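Local structure of uncharacterized protein XCC1541 (Xanthomonas campestris pv. campestris, 2QJW) at residues R4-A10 with P75-S81; P17-T23 with H36-D40; Y86-S92 with L112-A118; R98-L102 with A168-L172; V104-K108 with I133-V138. The protein is a putative hydrolase of the alpha/beta superfamily whose natural substrate is not established. One frame throughout, in Å; residues are numbered along the deposited sequence. Where two conformers were deposited one is given.

Contact 1: R4-A10 with P75-S81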
# COMPACT_ATOMS: atom_id res chain seq x y z
N ARG A 4 -13.75 10.31 19.26
CA ARG A 4 -13.86 9.79 17.91
C ARG A 4 -13.85 8.25 17.90
O ARG A 4 -14.35 7.63 16.96
CB ARG A 4 -12.74 10.29 17.05
CG ARG A 4 -11.33 9.90 17.44
CD ARG A 4 -10.31 10.76 16.75
NE ARG A 4 -10.15 12.02 17.52
CZ ARG A 4 -9.54 13.10 17.07
NH1 ARG A 4 -9.02 13.13 15.87
NH2 ARG A 4 -9.40 14.17 17.91
N GLY A 5 -13.21 7.64 18.88
CA GLY A 5 -13.30 6.18 19.01
C GLY A 5 -12.12 5.55 19.64
O GLY A 5 -11.21 6.24 20.06
N HIS A 6 -12.18 4.22 19.67
CA HIS A 6 -11.23 3.37 20.38
C HIS A 6 -10.63 2.30 19.47
O HIS A 6 -11.36 1.66 18.71
CB HIS A 6 -11.99 2.66 21.45
CG HIS A 6 -11.17 1.89 22.42
ND1 HIS A 6 -10.26 2.49 23.26
CD2 HIS A 6 -11.13 0.56 22.71
CE1 HIS A 6 -9.73 1.57 24.04
NE2 HIS A 6 -10.24 0.39 23.73
N CYS A 7 -9.32 2.11 19.59
CA CYS A 7 -8.60 1.05 18.85
C CYS A 7 -8.19 -0.09 19.77
O CYS A 7 -7.67 0.16 20.86
CB CYS A 7 -7.35 1.61 18.21
SG CYS A 7 -7.62 2.85 16.97
N ILE A 8 -8.52 -1.31 19.38
CA ILE A 8 -8.07 -2.51 20.12
C ILE A 8 -7.04 -3.17 19.25
O ILE A 8 -7.32 -3.51 18.12
CB ILE A 8 -9.20 -3.44 20.47
CG1 ILE A 8 -10.30 -2.74 21.27
CG2 ILE A 8 -8.58 -4.66 21.25
CD1 ILE A 8 -11.59 -3.42 21.44
N LEU A 9 -5.80 -3.28 19.74
CA LEU A 9 -4.62 -3.72 18.98
C LEU A 9 -4.18 -5.07 19.51
O LEU A 9 -3.76 -5.15 20.67
CB LEU A 9 -3.50 -2.70 19.17
CG LEU A 9 -3.99 -1.26 18.98
CD1 LEU A 9 -2.91 -0.34 19.43
CD2 LEU A 9 -4.45 -1.00 17.53
N ALA A 10 -4.29 -6.15 18.71
CA ALA A 10 -4.05 -7.52 19.17
C ALA A 10 -2.73 -8.09 18.69
O ALA A 10 -2.52 -8.25 17.48
CB ALA A 10 -5.17 -8.39 18.67
N PRO A 75 -17.34 4.18 18.66
CA PRO A 75 -16.79 3.37 17.57
C PRO A 75 -15.52 2.65 18.01
O PRO A 75 -14.75 3.12 18.85
CB PRO A 75 -16.46 4.38 16.48
CG PRO A 75 -17.30 5.61 16.83
CD PRO A 75 -17.33 5.62 18.33
N VAL A 76 -15.34 1.49 17.37
CA VAL A 76 -14.17 0.63 17.62
C VAL A 76 -13.52 0.24 16.30
O VAL A 76 -14.17 -0.25 15.39
CB VAL A 76 -14.57 -0.63 18.35
CG1 VAL A 76 -13.34 -1.55 18.55
CG2 VAL A 76 -15.22 -0.26 19.70
N VAL A 77 -12.19 0.40 16.27
CA VAL A 77 -11.32 -0.13 15.22
C VAL A 77 -10.52 -1.30 15.80
O VAL A 77 -9.94 -1.17 16.91
CB VAL A 77 -10.37 0.96 14.67
CG1 VAL A 77 -9.31 0.41 13.78
CG2 VAL A 77 -11.21 2.05 13.97
N LEU A 78 -10.53 -2.44 15.08
CA LEU A 78 -9.74 -3.61 15.50
C LEU A 78 -8.55 -3.74 14.60
O LEU A 78 -8.62 -3.54 13.39
CB LEU A 78 -10.57 -4.87 15.40
CG LEU A 78 -11.85 -4.84 16.23
CD1 LEU A 78 -12.63 -6.13 16.00
CD2 LEU A 78 -11.56 -4.65 17.70
N ALA A 79 -7.40 -4.03 15.20
CA ALA A 79 -6.15 -4.18 14.44
C ALA A 79 -5.38 -5.28 15.04
O ALA A 79 -5.56 -5.62 16.22
CB ALA A 79 -5.35 -2.94 14.50
N GLY A 80 -4.47 -5.84 14.27
CA GLY A 80 -3.61 -6.86 14.82
C GLY A 80 -2.44 -7.19 13.94
O GLY A 80 -2.25 -6.62 12.87
N SER A 81 -1.66 -8.15 14.44
CA SER A 81 -0.57 -8.77 13.69
C SER A 81 -0.73 -10.29 13.74
O SER A 81 -0.94 -10.81 14.82
CB SER A 81 0.77 -8.39 14.28
OG SER A 81 1.80 -9.01 13.53
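Strands 6-10 and 76-81 run parallel, their axes 4.5 Å apart at closest approach and inclined by 17°. Six backbone hydrogen bonds join them, passing back and forth between the strands: His6 N to Pro75 O, Val77 N to His6 O and Ile8 N to Val77 O are each 2.9 Å, Ala79 N to Ile8 O is 3.0 Å, Ala10 N to Ala79 O 2.8 Å and Ser81 N to Ala10 O 3.2 Å. Gly5 precedes the first bond with phi/psi of 152/-176°, where a CB would collide with Pro75 O. On one face of the sheet Cys7 SG lies 4.1 Å from Val77 CB, and Leu9 CD2 is 3.7 Å from Ala79 CB; on the other, Ile8 CD1 meets Val76 CG1 at 3.9 Å. Gly80 belongs to a GxSxG sequence consistent with the nucleophile elbow of alpha/beta hydrolases. Helices 20-31 and 162-174 cover the Cys7 and Leu9 face, helix 56-71 packs on His6 and Ile8, and strands 35-37 and 99-103 continue the sheet on its two sides.

Contact 2: P17-T23 with H36-D40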
# COMPACT_ATOMS: atom_id res chain seq x y z
N PRO A 17 1.68 -7.79 24.65
CA PRO A 17 1.17 -6.42 24.42
C PRO A 17 2.22 -5.31 24.28
O PRO A 17 1.90 -4.21 23.83
CB PRO A 17 0.30 -6.19 25.66
CG PRO A 17 0.88 -7.14 26.68
CD PRO A 17 1.25 -8.34 25.93
N ASP A 18 3.48 -5.60 24.62
CA ASP A 18 4.56 -4.62 24.48
C ASP A 18 5.44 -4.84 23.27
O ASP A 18 6.44 -4.16 23.12
CB ASP A 18 5.39 -4.61 25.77
CG ASP A 18 4.55 -4.24 26.98
OD1 ASP A 18 3.72 -3.32 26.85
OD2 ASP A 18 4.73 -4.86 28.04
N ALA A 19 5.04 -5.74 22.40
CA ALA A 19 5.75 -6.05 21.19
C ALA A 19 5.81 -4.80 20.30
O ALA A 19 4.95 -3.89 20.32
CB ALA A 19 5.09 -7.16 20.49
N LEU A 20 6.84 -4.78 19.48
CA LEU A 20 7.12 -3.65 18.62
C LEU A 20 5.97 -3.16 17.76
O LEU A 20 5.66 -1.97 17.77
CB LEU A 20 8.28 -4.03 17.69
N LYS A 21 5.32 -4.05 17.01
CA LYS A 21 4.35 -3.55 16.03
C LYS A 21 3.06 -3.03 16.70
O LYS A 21 2.57 -1.98 16.30
CB LYS A 21 4.04 -4.55 14.91
CG LYS A 21 5.27 -4.80 14.05
CD LYS A 21 4.99 -5.52 12.77
CE LYS A 21 4.49 -6.91 13.03
NZ LYS A 21 5.42 -7.83 13.70
N VAL A 22 2.52 -3.73 17.70
CA VAL A 22 1.33 -3.22 18.39
C VAL A 22 1.64 -1.95 19.17
O VAL A 22 0.79 -1.08 19.23
CB VAL A 22 0.59 -4.25 19.28
CG1 VAL A 22 -0.13 -5.29 18.37
CG2 VAL A 22 1.53 -4.87 20.33
N THR A 23 2.85 -1.81 19.73
CA THR A 23 3.23 -0.64 20.42
C THR A 23 3.27 0.52 19.43
O THR A 23 2.80 1.62 19.71
CB THR A 23 4.60 -0.88 21.10
OG1 THR A 23 4.42 -1.92 22.07
CG2 THR A 23 5.07 0.38 21.73
N HIS A 36 -6.95 3.74 22.98
CA HIS A 36 -6.37 2.45 22.54
C HIS A 36 -6.05 1.56 23.70
O HIS A 36 -5.84 2.02 24.83
CB HIS A 36 -5.14 2.69 21.70
CG HIS A 36 -4.16 3.60 22.35
ND1 HIS A 36 -3.15 3.14 23.14
CD2 HIS A 36 -4.08 4.95 22.34
CE1 HIS A 36 -2.47 4.17 23.60
NE2 HIS A 36 -3.01 5.29 23.14
N GLU A 37 -6.03 0.25 23.41
CA GLU A 37 -5.62 -0.75 24.36
C GLU A 37 -5.00 -1.92 23.61
O GLU A 37 -5.34 -2.19 22.49
CB GLU A 37 -6.75 -1.25 25.26
CG GLU A 37 -7.78 -2.08 24.60
CD GLU A 37 -8.96 -2.42 25.49
OE1 GLU A 37 -8.80 -3.25 26.42
OE2 GLU A 37 -10.09 -1.91 25.22
N ARG A 38 -4.08 -2.61 24.30
CA ARG A 38 -3.36 -3.77 23.79
C ARG A 38 -3.58 -4.93 24.76
O ARG A 38 -2.87 -5.03 25.78
CB ARG A 38 -1.89 -3.43 23.70
CG ARG A 38 -1.58 -2.51 22.52
CD ARG A 38 -0.16 -1.94 22.67
NE ARG A 38 -0.15 -0.92 23.67
CZ ARG A 38 0.95 -0.43 24.22
NH1 ARG A 38 2.16 -0.88 23.89
NH2 ARG A 38 0.83 0.53 25.12
N PRO A 39 -4.61 -5.74 24.49
CA PRO A 39 -4.89 -6.81 25.45
C PRO A 39 -3.75 -7.85 25.50
O PRO A 39 -3.09 -8.09 24.50
CB PRO A 39 -6.15 -7.44 24.93
CG PRO A 39 -6.82 -6.32 24.07
CD PRO A 39 -5.64 -5.66 23.44
N ASP A 40 -3.61 -8.48 26.64
CA ASP A 40 -2.58 -9.50 26.83
C ASP A 40 -3.21 -10.85 26.62
O ASP A 40 -4.14 -11.26 27.32
CB ASP A 40 -2.08 -9.36 28.25
CG ASP A 40 -0.83 -10.21 28.48
OD1 ASP A 40 -0.68 -11.24 27.79
OD2 ASP A 40 0.04 -9.79 29.27
O HOH W 1 4.94 -0.86 25.00
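Arg38 dominates this contact, its long side chain crossing from the end of strand 35-37 to the start of helix 20-31. With chi1 at m, chi2 at t and chi3 at m, the chain passes alongside Pro17 and Val22: Arg38 CD lies 3.3 Å from Pro17 O and 4.1 Å from Val22 CG2, while the CB atoms of Pro17 and Arg38 are 4.0 Å apart. The aliphatic part of the arginine is thus used for packing, and its guanidinium is delivered to the polar turn before the helix. There Arg38 NH1 makes a weak hydrogen bond to Pro17 O at 3.3 Å. Asp18, in the m rotamer, swings its carboxylate back toward the arginine, yet Asp18 OD1 stays 4.1 Å from Arg38 NH1 and well out of the guanidinium plane, too far for a salt bridge. A water links the two, accepting from Arg38 NH1 at 3.0 Å and donating weakly to Asp18 OD1 at 3.3 Å. Thr23, also m, turns its hydroxyl back along the helix to Ala19 O, 2.7 Å from Thr23 OG1, doubling the backbone bond from Thr23 N to the N-cap residue Ala19. Pro17 CD also rests 3.8 Å from Asp40 CG. The contact ties helix to second strand within the beta-alpha-beta unit of strand 6-10, helix 20-31 and strand 35-37, a building block of the alpha/beta hydrolase fold.

Contact 3: Y86-S92 with L112-A118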
# COMPACT_ATOMS: atom_id res chain seq x y z
N TYR A 86 -5.97 -12.44 12.73
CA TYR A 86 -6.98 -13.46 12.55
C TYR A 86 -8.10 -13.20 13.55
O TYR A 86 -9.25 -13.16 13.16
CB TYR A 86 -6.38 -14.81 12.79
CG TYR A 86 -7.42 -15.89 12.75
CD1 TYR A 86 -7.91 -16.37 11.55
CD2 TYR A 86 -7.92 -16.41 13.92
CE1 TYR A 86 -8.89 -17.40 11.49
CE2 TYR A 86 -8.92 -17.43 13.90
CZ TYR A 86 -9.40 -17.92 12.69
OH TYR A 86 -10.35 -18.89 12.71
N ILE A 87 -7.79 -12.98 14.82
CA ILE A 87 -8.92 -12.84 15.76
C ILE A 87 -9.66 -11.49 15.60
O ILE A 87 -10.86 -11.40 15.80
CB ILE A 87 -8.52 -13.10 17.22
CG1 ILE A 87 -7.47 -12.13 17.74
CG2 ILE A 87 -8.07 -14.56 17.37
CD1 ILE A 87 -7.29 -12.18 19.26
N ALA A 88 -8.94 -10.44 15.19
CA ALA A 88 -9.58 -9.15 14.95
C ALA A 88 -10.58 -9.30 13.85
O ALA A 88 -11.72 -8.86 13.92
CB ALA A 88 -8.49 -8.08 14.61
N ALA A 89 -10.19 -9.96 12.77
CA ALA A 89 -11.09 -10.19 11.67
C ALA A 89 -12.32 -11.02 12.07
O ALA A 89 -13.42 -10.62 11.78
CB ALA A 89 -10.31 -10.83 10.48
N GLN A 90 -12.12 -12.09 12.78
CA GLN A 90 -13.24 -12.94 13.18
C GLN A 90 -14.20 -12.16 14.12
O GLN A 90 -15.42 -12.25 13.95
CB GLN A 90 -12.78 -14.25 13.84
CG GLN A 90 -11.94 -15.14 12.97
CD GLN A 90 -12.69 -15.68 11.76
OE1 GLN A 90 -13.91 -15.67 11.69
NE2 GLN A 90 -11.95 -16.17 10.81
N VAL A 91 -13.62 -11.37 15.03
CA VAL A 91 -14.43 -10.61 15.98
C VAL A 91 -15.23 -9.55 15.28
O VAL A 91 -16.35 -9.25 15.71
CB VAL A 91 -13.56 -10.06 17.15
CG1 VAL A 91 -14.32 -8.98 17.99
CG2 VAL A 91 -13.11 -11.26 18.00
N SER A 92 -14.75 -8.98 14.15
CA SER A 92 -15.53 -7.98 13.45
C SER A 92 -16.88 -8.51 12.94
O SER A 92 -17.77 -7.71 12.69
CB SER A 92 -14.77 -7.39 12.25
OG SER A 92 -14.62 -8.31 11.18
N LEU A 112 -9.76 -24.51 12.62
CA LEU A 112 -10.62 -23.37 12.91
C LEU A 112 -11.09 -22.69 11.59
O LEU A 112 -10.53 -22.97 10.51
CB LEU A 112 -9.94 -22.32 13.82
CG LEU A 112 -9.84 -22.72 15.31
CD1 LEU A 112 -9.22 -21.65 16.18
CD2 LEU A 112 -11.24 -23.08 15.87
N PRO A 113 -12.14 -21.88 11.67
CA PRO A 113 -12.62 -21.23 10.45
C PRO A 113 -11.56 -20.41 9.70
O PRO A 113 -10.64 -19.83 10.32
CB PRO A 113 -13.73 -20.32 10.96
CG PRO A 113 -14.19 -20.94 12.23
CD PRO A 113 -13.00 -21.57 12.83
N ALA A 114 -11.66 -20.44 8.39
CA ALA A 114 -10.84 -19.63 7.52
C ALA A 114 -11.08 -18.16 7.84
O ALA A 114 -12.11 -17.76 8.41
CB ALA A 114 -11.18 -19.90 6.08
N LEU A 115 -10.07 -17.37 7.53
CA LEU A 115 -10.15 -15.94 7.75
C LEU A 115 -11.35 -15.37 7.07
O LEU A 115 -11.59 -15.64 5.92
CB LEU A 115 -8.92 -15.27 7.17
CG LEU A 115 -8.69 -13.76 7.42
CD1 LEU A 115 -8.40 -13.43 8.91
CD2 LEU A 115 -7.64 -13.25 6.49
N ASP A 116 -12.11 -14.53 7.81
CA ASP A 116 -13.24 -13.77 7.27
C ASP A 116 -13.34 -12.51 8.09
O ASP A 116 -12.77 -12.41 9.15
CB ASP A 116 -14.52 -14.61 7.29
CG ASP A 116 -15.61 -14.08 6.41
OD1 ASP A 116 -15.37 -13.27 5.53
OD2 ASP A 116 -16.74 -14.59 6.56
N ALA A 117 -14.13 -11.57 7.59
CA ALA A 117 -14.25 -10.26 8.18
C ALA A 117 -15.58 -9.61 7.79
O ALA A 117 -16.15 -9.92 6.75
CB ALA A 117 -13.08 -9.38 7.76
N ALA A 118 -16.01 -8.66 8.60
CA ALA A 118 -17.17 -7.84 8.29
C ALA A 118 -16.89 -7.03 7.05
O ALA A 118 -15.73 -6.71 6.71
CB ALA A 118 -17.41 -6.90 9.45
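One side of helix 83-92 lies against the irregular segment 112-118, which comes as close as 4.7 Å between the CA atoms of Ala89 and Ala117. The small Ala89 leaves a shallow hollow in the helix surface; Leu115 CD1 enters it at 3.6 Å from Ala89 CB and also reaches 4.0 Å from Tyr86 CD1, filling the space between them. Asp116 O presses on the same alanine, 3.2 Å from Ala89 CB. In the alpha/beta hydrolase fold the helix in this position follows the nucleophile elbow, here probably the turn at Ser82, and the loop it meets leads from strand 99-103 to strand 122-127. Three hydrogen bonds pin the loop backbone. Tyr86 projects past the leucine so that its OH donates to Pro113 O at 2.6 Å, the carbonyl lying at the ring edge. Gln90 curls its end back to the loop, with NE2 2.9 Å from Ala114 O. Farther along, Ser92 OG accepts from Ala118 N at 3.0 Å and donates to Ala89 O at 2.7 Å.

Contact 4: R98-L102 with A168-L172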
# COMPACT_ATOMS: atom_id res chain seq x y z
N ARG A 98 -15.90 -0.49 13.12
CA ARG A 98 -15.77 0.65 12.26
C ARG A 98 -14.87 0.38 11.04
O ARG A 98 -15.12 0.82 9.94
CB ARG A 98 -15.25 1.88 13.03
CG ARG A 98 -15.15 3.12 12.21
CD ARG A 98 -16.47 3.59 11.65
NE ARG A 98 -16.36 4.66 10.69
CZ ARG A 98 -16.21 4.55 9.39
NH1 ARG A 98 -16.07 3.39 8.78
NH2 ARG A 98 -16.16 5.65 8.66
N ALA A 99 -13.78 -0.33 11.33
CA ALA A 99 -12.72 -0.62 10.32
C ALA A 99 -11.77 -1.63 10.91
O ALA A 99 -11.75 -1.85 12.12
CB ALA A 99 -11.94 0.64 9.94
N LEU A 100 -10.98 -2.23 10.02
CA LEU A 100 -10.10 -3.33 10.36
C LEU A 100 -8.72 -3.14 9.74
O LEU A 100 -8.61 -2.97 8.52
CB LEU A 100 -10.73 -4.60 9.82
CG LEU A 100 -10.16 -5.96 10.16
CD1 LEU A 100 -10.14 -6.22 11.73
CD2 LEU A 100 -10.95 -7.05 9.40
N PHE A 101 -7.66 -3.23 10.56
CA PHE A 101 -6.29 -3.09 10.11
C PHE A 101 -5.55 -4.39 10.40
O PHE A 101 -5.42 -4.79 11.57
CB PHE A 101 -5.55 -1.92 10.75
CG PHE A 101 -4.19 -1.74 10.22
CD1 PHE A 101 -4.01 -1.22 8.97
CD2 PHE A 101 -3.09 -2.09 10.95
CE1 PHE A 101 -2.72 -1.02 8.47
CE2 PHE A 101 -1.81 -1.93 10.44
CZ PHE A 101 -1.62 -1.40 9.20
N LEU A 102 -5.09 -5.05 9.35
CA LEU A 102 -4.49 -6.38 9.51
C LEU A 102 -3.09 -6.43 9.00
O LEU A 102 -2.84 -6.22 7.84
CB LEU A 102 -5.30 -7.37 8.73
CG LEU A 102 -6.82 -7.42 8.90
CD1 LEU A 102 -7.54 -8.48 8.01
CD2 LEU A 102 -7.16 -7.69 10.37
N ALA A 168 0.30 3.19 7.27
CA ALA A 168 -0.90 2.61 6.66
C ALA A 168 -2.03 2.66 7.69
O ALA A 168 -3.15 2.95 7.35
CB ALA A 168 -0.66 1.18 6.19
N PHE A 169 -1.74 2.34 8.96
CA PHE A 169 -2.77 2.42 9.97
C PHE A 169 -3.29 3.85 10.16
O PHE A 169 -4.50 4.09 10.30
CB PHE A 169 -2.23 1.87 11.30
CG PHE A 169 -3.27 1.72 12.38
CD1 PHE A 169 -4.47 1.09 12.15
CD2 PHE A 169 -2.94 2.11 13.68
CE1 PHE A 169 -5.37 0.96 13.20
CE2 PHE A 169 -3.86 1.97 14.71
CZ PHE A 169 -5.02 1.42 14.46
N ALA A 170 -2.37 4.81 10.19
CA ALA A 170 -2.75 6.19 10.29
C ALA A 170 -3.66 6.59 9.17
O ALA A 170 -4.63 7.34 9.36
CB ALA A 170 -1.44 7.07 10.27
N GLU A 171 -3.35 6.17 7.96
CA GLU A 171 -4.16 6.49 6.81
C GLU A 171 -5.57 5.93 6.90
O GLU A 171 -6.56 6.56 6.43
CB GLU A 171 -3.49 5.96 5.56
CG GLU A 171 -2.30 6.81 5.16
CD GLU A 171 -1.33 6.08 4.26
OE1 GLU A 171 -1.62 4.96 3.79
OE2 GLU A 171 -0.24 6.65 4.04
N LEU A 172 -5.67 4.73 7.49
CA LEU A 172 -6.97 4.13 7.75
C LEU A 172 -7.70 4.97 8.77
O LEU A 172 -8.86 5.38 8.49
CB LEU A 172 -6.85 2.71 8.27
CG LEU A 172 -8.19 2.05 8.58
CD1 LEU A 172 -9.04 1.81 7.36
CD2 LEU A 172 -7.92 0.74 9.29
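Helix 162-174 runs antiparallel to strand 99-103, the short segment axes at 175° and 9.4 Å apart at closest approach. Ala168 comes first, its CB 3.8 Å from Phe101 CE1 and close to the plane of that ring. Phe169 follows and makes the most intimate approach, with Phe169 CD1 3.4 Å from Phe101 CG. Its CB sits over the face of the Phe101 ring, 3.9 Å from the centroid and 8° off the normal, a CH-pi contact; the two rings themselves meet obliquely, centroids 5.0 Å apart and planes at 43°. One helical turn beyond Ala168, Leu172 spreads over the strand, placing CD2 3.9 Å from Phe101 CB and CD1 4.1 Å from Ala99 CB. Leu25 of helix 20-31 touches both phenylalanines, so two helices share this face of the sheet. With no hydrogen bond between the segments and all six touching residues buried, the helix is seated on the sheet by the fit of apolar shapes rather than by directional polar bonds.

Contact 5: V104-K108 with I133-V138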
# COMPACT_ATOMS: atom_id res chain seq x y z
N VAL A 104 0.03 -8.95 8.29
CA VAL A 104 0.36 -10.39 8.00
C VAL A 104 -0.75 -11.33 8.51
O VAL A 104 -0.50 -12.20 9.33
CB VAL A 104 1.80 -10.78 8.47
CG1 VAL A 104 2.82 -10.09 7.55
CG2 VAL A 104 2.07 -10.44 9.89
N PRO A 105 -1.99 -11.17 8.01
CA PRO A 105 -3.09 -12.02 8.45
C PRO A 105 -3.00 -13.44 7.89
O PRO A 105 -2.82 -13.58 6.70
CB PRO A 105 -4.33 -11.30 7.88
CG PRO A 105 -3.88 -10.66 6.68
CD PRO A 105 -2.45 -10.21 6.98
N PRO A 106 -3.14 -14.45 8.74
CA PRO A 106 -3.21 -15.80 8.17
C PRO A 106 -4.59 -16.04 7.58
O PRO A 106 -5.61 -15.64 8.17
CB PRO A 106 -2.99 -16.70 9.36
CG PRO A 106 -3.45 -15.94 10.50
CD PRO A 106 -3.25 -14.44 10.20
N THR A 107 -4.67 -16.70 6.44
CA THR A 107 -5.93 -16.97 5.81
C THR A 107 -6.47 -18.34 6.26
O THR A 107 -7.65 -18.56 6.14
CB THR A 107 -5.86 -16.90 4.29
OG1 THR A 107 -4.97 -17.95 3.82
CG2 THR A 107 -5.33 -15.53 3.84
N LYS A 108 -5.60 -19.23 6.76
CA LYS A 108 -5.98 -20.56 7.19
C LYS A 108 -5.61 -20.73 8.65
O LYS A 108 -4.59 -20.19 9.09
CB LYS A 108 -5.20 -21.57 6.36
CG LYS A 108 -5.32 -21.45 4.84
CD LYS A 108 -4.30 -22.36 4.12
CE LYS A 108 -4.22 -22.04 2.62
NZ LYS A 108 -3.59 -23.15 1.85
N ILE A 133 2.74 -17.44 5.62
CA ILE A 133 1.49 -17.11 4.99
C ILE A 133 1.88 -16.64 3.60
O ILE A 133 2.22 -15.50 3.42
CB ILE A 133 0.77 -15.96 5.75
CG1 ILE A 133 0.66 -16.29 7.24
CG2 ILE A 133 -0.60 -15.69 5.07
CD1 ILE A 133 0.42 -15.04 8.15
N PRO A 134 1.79 -17.53 2.61
CA PRO A 134 2.16 -17.11 1.24
C PRO A 134 1.46 -15.84 0.82
O PRO A 134 0.22 -15.72 0.96
CB PRO A 134 1.73 -18.32 0.40
CG PRO A 134 1.84 -19.50 1.32
CD PRO A 134 1.36 -18.95 2.65
N ALA A 135 2.20 -14.93 0.22
CA ALA A 135 1.61 -13.66 -0.22
C ALA A 135 0.40 -13.90 -1.12
O ALA A 135 -0.60 -13.17 -1.07
CB ALA A 135 2.64 -12.81 -0.97
N ALA A 136 0.43 -14.90 -2.01
CA ALA A 136 -0.66 -15.18 -2.91
C ALA A 136 -1.97 -15.45 -2.17
O ALA A 136 -3.04 -15.06 -2.65
CB ALA A 136 -0.33 -16.37 -3.84
N ASP A 137 -1.87 -16.03 -0.99
CA ASP A 137 -3.06 -16.38 -0.21
C ASP A 137 -3.73 -15.10 0.28
O ASP A 137 -4.97 -15.00 0.25
CB ASP A 137 -2.71 -17.30 0.97
CG ASP A 137 -2.31 -18.73 0.53
OD1 ASP A 137 -2.42 -19.04 -0.67
OD2 ASP A 137 -1.96 -19.46 1.44
N VAL A 138 -2.93 -14.14 0.75
CA VAL A 138 -3.48 -12.83 1.22
C VAL A 138 -3.92 -11.97 0.07
O VAL A 138 -4.99 -11.34 0.10
CB VAL A 138 -2.43 -12.14 2.08
CG1 VAL A 138 -2.87 -10.69 2.47
CG2 VAL A 138 -2.15 -12.94 3.34
O HOH W 2 -2.27 -18.72 3.99
O HOH W 3 -3.77 -21.72 -0.84
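Val104 starts this loop just beyond strand 99-103 with phi/psi of 37/60°, a left-handed backbone conformation, and its O lies 3.2 Å from Ile133 CD1. Pro105 comes next: its carbonyl O is packed against apolar atoms, 3.5 Å from both Ile133 CG2 and Val138 CG2, and has no hydrogen-bonding partner in the model. Pro106 CB adds a contact of 4.0 Å to Ile133 CD1. At Thr107 the chemistry turns polar. Its CG2 still rests 4.1 Å from Val138 CG2, but a water joins Thr107 OG1 at 2.8 Å to Asp137 OD2 at 2.7 Å. Lys108 reaches the same carboxylate through another water, 3.1 Å from Lys108 NZ and 3.0 Å from Asp137 OD1; directly, Lys108 NZ stays 4.1 Å from Asp137 OD2, beyond a salt bridge. Ile133 and Val104 both touch His156, which with Ser82 and Asp130 has the geometry of a probable catalytic triad. The loop lies between helix 83-92, whose Tyr86 meets Pro106, and the start of helix 135-145, with His126 of strand 122-127 against Pro105 and Val138.

Contacts 1 and 4 are buried and meet through adjoining strands 76-81 and 99-103, yet one is knit by backbone hydrogen bonds and the other by apolar side-chain packing and a CH-pi contact, with no hydrogen bond between its segments. Contact 2, partly buried, shares the sheet with contact 1, where Glu37 bonds to His6 and Leu9; its chemistry turns to an arginine and water. Contacts 3 and 5 use the same loop after strand 99-103, joined by the Leu115 to Thr107 backbone bond. Side-chain hydrogen bonds to backbone hold contact 3, also partly buried; contact 5, mostly buried, grades from an apolar patch to water-bridged polar groups, with Lys108 exposed. Leu100 links contacts 4 and 3, packing on Ala89 and Ala117.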